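Local structure of 11S globulin seed storage protein (Amaranthus hypochondriacus, 3QAC) at the interface of chains A and B. The protein serves as a seed storage protein, a legumin-type globulin of the cupin family that holds a reserve of amino acids for the germinating seedling. Residues are numbered along the deposited sequence; one frame, centred on the assembly and turned at random. Chains: chain A/B, 11S globulin seed storage protein.

Contact 1: the interface of chains A and B. Residues chain A 92, 126-127; chain B 419, 441-442.
The ammonium of B:Lys441 plugs into a pocket of oxygens offered by the loop A:Asp126–A:Gln127, a compact example of an ion pair reinforced by a backbone carbonyl. NZ lies 2.8 Å from OD2 of A:Asp126, forming a salt bridge that meets the carboxylate on its syn side, 22° out of its plane. It also donates to the backbone O of A:Gln127 at 2.6 Å, and the same nitrogen has a weak bond to O of B:Arg419 in its own chain, 3.3 Å away. A bend at chi3 (61°) of the otherwise extended lysine brings NZ to this cluster of oxygens. OD2 of A:Asp126 also lies at the ring edge of B:Phe442. Around this tight core the contact is looser. The amide of A:Gln127 passes B:Phe442 with CD 4.0 Å from CE1, and its NE2 stands 3.3 Å from NH1 of B:Arg419, a pair of donors that form no bond, their planes nearly perpendicular. OE1 of A:Glu92 approaches O of B:Arg419, two acceptors whose closeness is doubtful. A methionine in place of B:Lys441 would probably leave the A:Asp126 carboxylate without its countercharge and the backbone O of A:Gln127 without its donor. The site ties the ends of helices 417–420 and 434–442 to the A:Asp126–A:Gln127 loop stretch and so is likely to steady the subunit contact within the trimer.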
# COMPACT_ATOMS: atom_id res chain seq x y z
N GLU A 92 21.83 -13.47 -20.90
CA GLU A 92 22.40 -13.00 -22.15
C GLU A 92 21.97 -13.90 -23.32
O GLU A 92 21.37 -14.97 -23.14
CB GLU A 92 23.93 -12.89 -22.08
CG GLU A 92 24.44 -11.77 -21.14
CD GLU A 92 23.88 -10.38 -21.47
OE1 GLU A 92 24.55 -9.61 -22.21
OE2 GLU A 92 22.78 -10.04 -20.99
N ASP A 126 28.13 -10.68 -30.55
CA ASP A 126 27.48 -9.84 -29.55
C ASP A 126 26.58 -10.64 -28.62
O ASP A 126 26.04 -11.68 -28.99
CB ASP A 126 26.66 -8.74 -30.21
CG ASP A 126 26.37 -7.58 -29.27
OD1 ASP A 126 25.34 -6.89 -29.46
OD2 ASP A 126 27.17 -7.35 -28.33
N GLN A 127 26.44 -10.14 -27.40
CA GLN A 127 25.47 -10.66 -26.45
C GLN A 127 24.64 -9.49 -25.94
O GLN A 127 25.16 -8.41 -25.65
CB GLN A 127 26.18 -11.32 -25.27
CG GLN A 127 27.34 -12.22 -25.62
CD GLN A 127 28.22 -12.51 -24.40
OE1 GLN A 127 29.44 -12.64 -24.52
NE2 GLN A 127 27.61 -12.58 -23.22
N ARG B 419 26.18 -4.17 -20.75
CA ARG B 419 26.38 -5.45 -21.41
C ARG B 419 25.08 -6.03 -21.97
O ARG B 419 25.09 -6.74 -22.96
CB ARG B 419 27.01 -6.44 -20.46
CG ARG B 419 27.29 -7.76 -21.10
CD ARG B 419 28.59 -8.32 -20.58
NE ARG B 419 28.62 -9.76 -20.75
CZ ARG B 419 29.69 -10.51 -20.50
NH1 ARG B 419 29.63 -11.83 -20.67
NH2 ARG B 419 30.81 -9.92 -20.07
N LYS B 441 31.52 -2.65 -23.43
CA LYS B 441 30.70 -3.77 -23.01
C LYS B 441 31.47 -4.86 -22.28
O LYS B 441 31.00 -5.38 -21.27
CB LYS B 441 29.95 -4.39 -24.19
CG LYS B 441 28.85 -3.51 -24.76
CD LYS B 441 27.96 -4.27 -25.73
CE LYS B 441 27.25 -5.44 -25.06
NZ LYS B 441 26.27 -6.07 -25.99
N PHE B 442 32.66 -5.22 -22.77
CA PHE B 442 33.27 -6.46 -22.32
C PHE B 442 34.59 -6.35 -21.57
O PHE B 442 35.06 -7.32 -20.99
CB PHE B 442 33.39 -7.44 -23.48
CG PHE B 442 32.09 -7.75 -24.14
CD1 PHE B 442 31.20 -8.64 -23.56
CD2 PHE B 442 31.75 -7.16 -25.34
CE1 PHE B 442 29.99 -8.94 -24.16
CE2 PHE B 442 30.54 -7.45 -25.96
CZ PHE B 442 29.65 -8.35 -25.37

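Contact 2: the interface of chains A and B. Residues chain A 62, 64-65, 184, 241, 251; chain B 425, 428-429.
B:Ile429 is the apolar wedge of this patch, driven from helix 423–430 into a hydrophobic surface on chain A. Its CG2 methyl packs against two leucines of strand 61–68, lying 3.4 Å from CD2 of A:Leu62 and 3.5 Å from CD2 of A:Leu64, tighter than ordinary van der Waals packing. A chi1 of 61° turns CG1, and with it CD1, towards A:Pro65 while CG2 faces the leucines; CD1 abuts the proline ring at CG, 3.6 Å away. The methyl of A:Ala184 covers the base of the side chain near CB. One turn earlier on the helix, CG2 of B:Val425 touches CD2 of A:Leu251 at 3.6 Å and widens the apolar seam.

The hydrogen bonds seen here come from A:Arg241, whose guanidinium forks over two successive carbonyls near the C-terminal end of the helix. NH1 reaches O of B:Ile429 at 2.9 Å, in the guanidinium plane but well above the carbonyl plane, whereas NH2 reaches O of B:Asn428 at 3.0 Å by a straighter bond, 157° at H. The cation would probably also favour the negative pole of the helix. Together, wedge and fork dock helix 423–430 of one subunit against strand 61–68 and adjoining loops of the other.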
# COMPACT_ATOMS: atom_id res chain seq x y z
N LEU A 62 16.25 6.37 -31.95
CA LEU A 62 16.57 5.56 -30.79
C LEU A 62 16.29 6.30 -29.48
O LEU A 62 17.02 7.22 -29.11
CB LEU A 62 18.04 5.13 -30.86
CG LEU A 62 18.60 4.34 -29.68
CD1 LEU A 62 17.83 3.05 -29.50
CD2 LEU A 62 20.04 4.05 -29.95
N LEU A 64 16.89 6.75 -26.05
CA LEU A 64 18.04 6.36 -25.23
C LEU A 64 17.57 5.55 -24.03
O LEU A 64 16.45 5.71 -23.56
CB LEU A 64 18.82 7.60 -24.78
CG LEU A 64 19.30 8.59 -25.85
CD1 LEU A 64 19.85 9.84 -25.22
CD2 LEU A 64 20.36 7.97 -26.73
N PRO A 65 18.42 4.66 -23.52
CA PRO A 65 18.03 3.92 -22.33
C PRO A 65 17.76 4.84 -21.14
O PRO A 65 18.53 5.77 -20.86
CB PRO A 65 19.25 3.05 -22.04
CG PRO A 65 20.36 3.61 -22.90
CD PRO A 65 19.65 4.10 -24.11
N ALA A 184 22.30 7.60 -20.95
CA ALA A 184 23.08 8.13 -22.06
C ALA A 184 22.52 9.49 -22.48
O ALA A 184 21.37 9.81 -22.19
CB ALA A 184 23.07 7.15 -23.25
N ARG A 241 21.73 15.91 -28.78
CA ARG A 241 20.72 15.15 -29.50
C ARG A 241 19.42 14.96 -28.74
O ARG A 241 18.39 14.64 -29.34
CB ARG A 241 21.27 13.80 -29.90
CG ARG A 241 22.46 13.87 -30.83
CD ARG A 241 23.03 12.49 -31.01
NE ARG A 241 23.49 11.95 -29.74
CZ ARG A 241 23.68 10.65 -29.51
NH1 ARG A 241 24.10 10.24 -28.32
NH2 ARG A 241 23.44 9.77 -30.48
N LEU A 251 20.34 -1.15 -36.57
CA LEU A 251 20.77 -1.96 -35.43
C LEU A 251 20.75 -3.45 -35.77
O LEU A 251 19.78 -3.95 -36.34
CB LEU A 251 19.90 -1.68 -34.20
CG LEU A 251 19.73 -0.22 -33.77
CD1 LEU A 251 18.95 0.54 -34.81
CD2 LEU A 251 19.01 -0.13 -32.44
N VAL B 425 23.30 -0.29 -30.23
CA VAL B 425 22.67 0.67 -29.34
C VAL B 425 23.75 1.39 -28.56
O VAL B 425 23.74 2.62 -28.44
CB VAL B 425 21.66 0.00 -28.39
CG1 VAL B 425 21.21 0.98 -27.31
CG2 VAL B 425 20.46 -0.55 -29.18
N ASN B 428 25.86 3.74 -30.95
CA ASN B 428 24.94 4.81 -31.31
C ASN B 428 24.57 5.79 -30.18
O ASN B 428 24.55 7.00 -30.41
CB ASN B 428 23.67 4.23 -31.96
CG ASN B 428 23.70 4.33 -33.48
OD1 ASN B 428 24.29 5.25 -34.04
ND2 ASN B 428 23.07 3.38 -34.15
N ILE B 429 24.27 5.29 -28.98
CA ILE B 429 23.86 6.17 -27.89
C ILE B 429 25.04 6.90 -27.29
O ILE B 429 24.88 7.96 -26.68
CB ILE B 429 23.11 5.44 -26.74
CG1 ILE B 429 24.01 4.38 -26.09
CG2 ILE B 429 21.79 4.87 -27.21
CD1 ILE B 429 23.35 3.63 -24.97

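Contact 3: the interface of chains A and B. Residues chain A 67, 145, 173, 181; chain B 340, 361, 382-384.
Strands 61–68 and 180–182 of chain A, with the loops carrying A:Gly145 and A:Leu173, meet strand 339–341 of chain B and the loops holding B:Asn361 and B:Gln382 to B:Phe384. The centrepiece is aromatic: the rings of A:Phe67 and B:Tyr340 stack with planes 8° apart and centroids 3.6 Å apart, the two side chains pointing opposite ways. A chi1 of 75° folds the tyrosine back over its own main chain, and CZ of A:Phe67 sits over the centre of its ring. The other face of A:Phe67 carries CB of A:Phe181, from its own subunit. The tyrosine OH donates to O of A:Gly145 at 2.5 Å, nearly in line with that carbonyl, and the bond would probably limit sliding of the ring.

B:Asn383 fills the angle between A:Phe67 and A:Phe181. Its backbone O lies above one face of A:Phe181, near CE1, and its CB touches CE2 of that ring at 3.3 Å, while its amide stands 89° to the plane of A:Phe67. B:Phe384 then meets the rim of A:Phe181, CD2 lying 3.7 Å from CZ. CD1 and CD2 of A:Leu173 each lie 3.4 Å from O of B:Gln382. The site, an aromatic clamp, joins two cupin regions and is likely to steady their relative orientation in the trimer.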
# COMPACT_ATOMS: atom_id res chain seq x y z
N PHE A 67 15.37 4.76 -17.07
CA PHE A 67 14.41 4.12 -16.19
C PHE A 67 13.70 5.18 -15.37
O PHE A 67 14.15 6.30 -15.27
CB PHE A 67 15.08 3.07 -15.30
CG PHE A 67 16.33 3.56 -14.59
CD1 PHE A 67 17.56 3.56 -15.24
CD2 PHE A 67 16.27 4.00 -13.28
CE1 PHE A 67 18.71 3.98 -14.59
CE2 PHE A 67 17.42 4.42 -12.62
CZ PHE A 67 18.64 4.41 -13.27
N GLY A 145 11.64 0.97 -12.26
CA GLY A 145 13.08 0.90 -12.19
C GLY A 145 13.75 0.17 -13.34
O GLY A 145 14.97 0.25 -13.49
N LEU A 173 9.96 7.28 -4.55
CA LEU A 173 10.45 8.65 -4.61
C LEU A 173 9.26 9.59 -4.53
O LEU A 173 8.22 9.20 -4.03
CB LEU A 173 11.24 8.89 -5.90
CG LEU A 173 12.46 7.98 -6.06
CD1 LEU A 173 13.01 8.05 -7.49
CD2 LEU A 173 13.53 8.34 -5.05
N PHE A 181 15.63 8.69 -14.93
CA PHE A 181 17.07 8.60 -14.98
C PHE A 181 17.47 8.07 -16.36
O PHE A 181 16.98 7.02 -16.78
CB PHE A 181 17.60 7.64 -13.91
CG PHE A 181 17.15 7.96 -12.50
CD1 PHE A 181 18.06 8.40 -11.56
CD2 PHE A 181 15.84 7.78 -12.11
CE1 PHE A 181 17.67 8.67 -10.25
CE2 PHE A 181 15.44 8.05 -10.81
CZ PHE A 181 16.36 8.49 -9.87
N TYR B 340 22.33 0.88 -9.65
CA TYR B 340 21.20 1.51 -9.03
C TYR B 340 20.24 0.44 -8.59
O TYR B 340 20.16 -0.61 -9.20
CB TYR B 340 20.53 2.46 -10.00
CG TYR B 340 19.71 1.80 -11.09
CD1 TYR B 340 20.31 1.32 -12.24
CD2 TYR B 340 18.35 1.69 -10.96
CE1 TYR B 340 19.55 0.74 -13.24
CE2 TYR B 340 17.58 1.14 -11.95
CZ TYR B 340 18.18 0.66 -13.09
OH TYR B 340 17.39 0.09 -14.07
N ASN B 361 21.92 11.65 -8.72
CA ASN B 361 20.47 11.73 -8.71
C ASN B 361 19.91 11.66 -10.13
O ASN B 361 20.62 11.31 -11.07
CB ASN B 361 20.00 12.98 -7.97
CG ASN B 361 20.34 14.26 -8.70
OD1 ASN B 361 20.83 14.22 -9.82
ND2 ASN B 361 20.06 15.40 -8.07
N GLN B 382 15.89 5.13 -3.87
CA GLN B 382 15.51 4.28 -4.98
C GLN B 382 15.92 4.93 -6.28
O GLN B 382 15.62 6.10 -6.51
CB GLN B 382 14.00 4.04 -5.01
CG GLN B 382 13.54 3.29 -6.27
CD GLN B 382 12.02 3.23 -6.43
OE1 GLN B 382 11.51 2.41 -7.20
NE2 GLN B 382 11.30 4.09 -5.70
N ASN B 383 16.60 4.15 -7.12
CA ASN B 383 16.93 4.55 -8.47
C ASN B 383 18.14 5.47 -8.54
O ASN B 383 18.66 5.68 -9.62
CB ASN B 383 15.73 5.16 -9.21
CG ASN B 383 14.78 4.10 -9.78
OD1 ASN B 383 13.91 4.41 -10.60
ND2 ASN B 383 14.95 2.84 -9.36
N PHE B 384 18.59 5.99 -7.41
CA PHE B 384 19.80 6.79 -7.42
C PHE B 384 21.01 5.90 -7.71
O PHE B 384 21.21 4.87 -7.06
CB PHE B 384 20.00 7.57 -6.10
CG PHE B 384 19.20 8.87 -6.01
CD1 PHE B 384 19.74 9.99 -5.37
CD2 PHE B 384 17.92 8.96 -6.55
CE1 PHE B 384 19.02 11.18 -5.27
CE2 PHE B 384 17.20 10.16 -6.46
CZ PHE B 384 17.76 11.28 -5.81

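Contacts 1 and 2 lie about 16 Å apart, contacts 2 and 3 about 19 Å, and contacts 1 and 3 about 23 Å, measured between the centres of their C-alpha atoms. Strand 61–68 of chain A links contacts 2 and 3, offering leucines and a proline to a helix at one place and a phenylalanine to a tyrosine at another. On chain B, neighbouring C-terminal helices serve contacts 1 and 2. In these contacts the N-terminal half of one copy meets the C-terminal half of the next, a head-to-tail pattern that, repeated, would close the three-subunit ring.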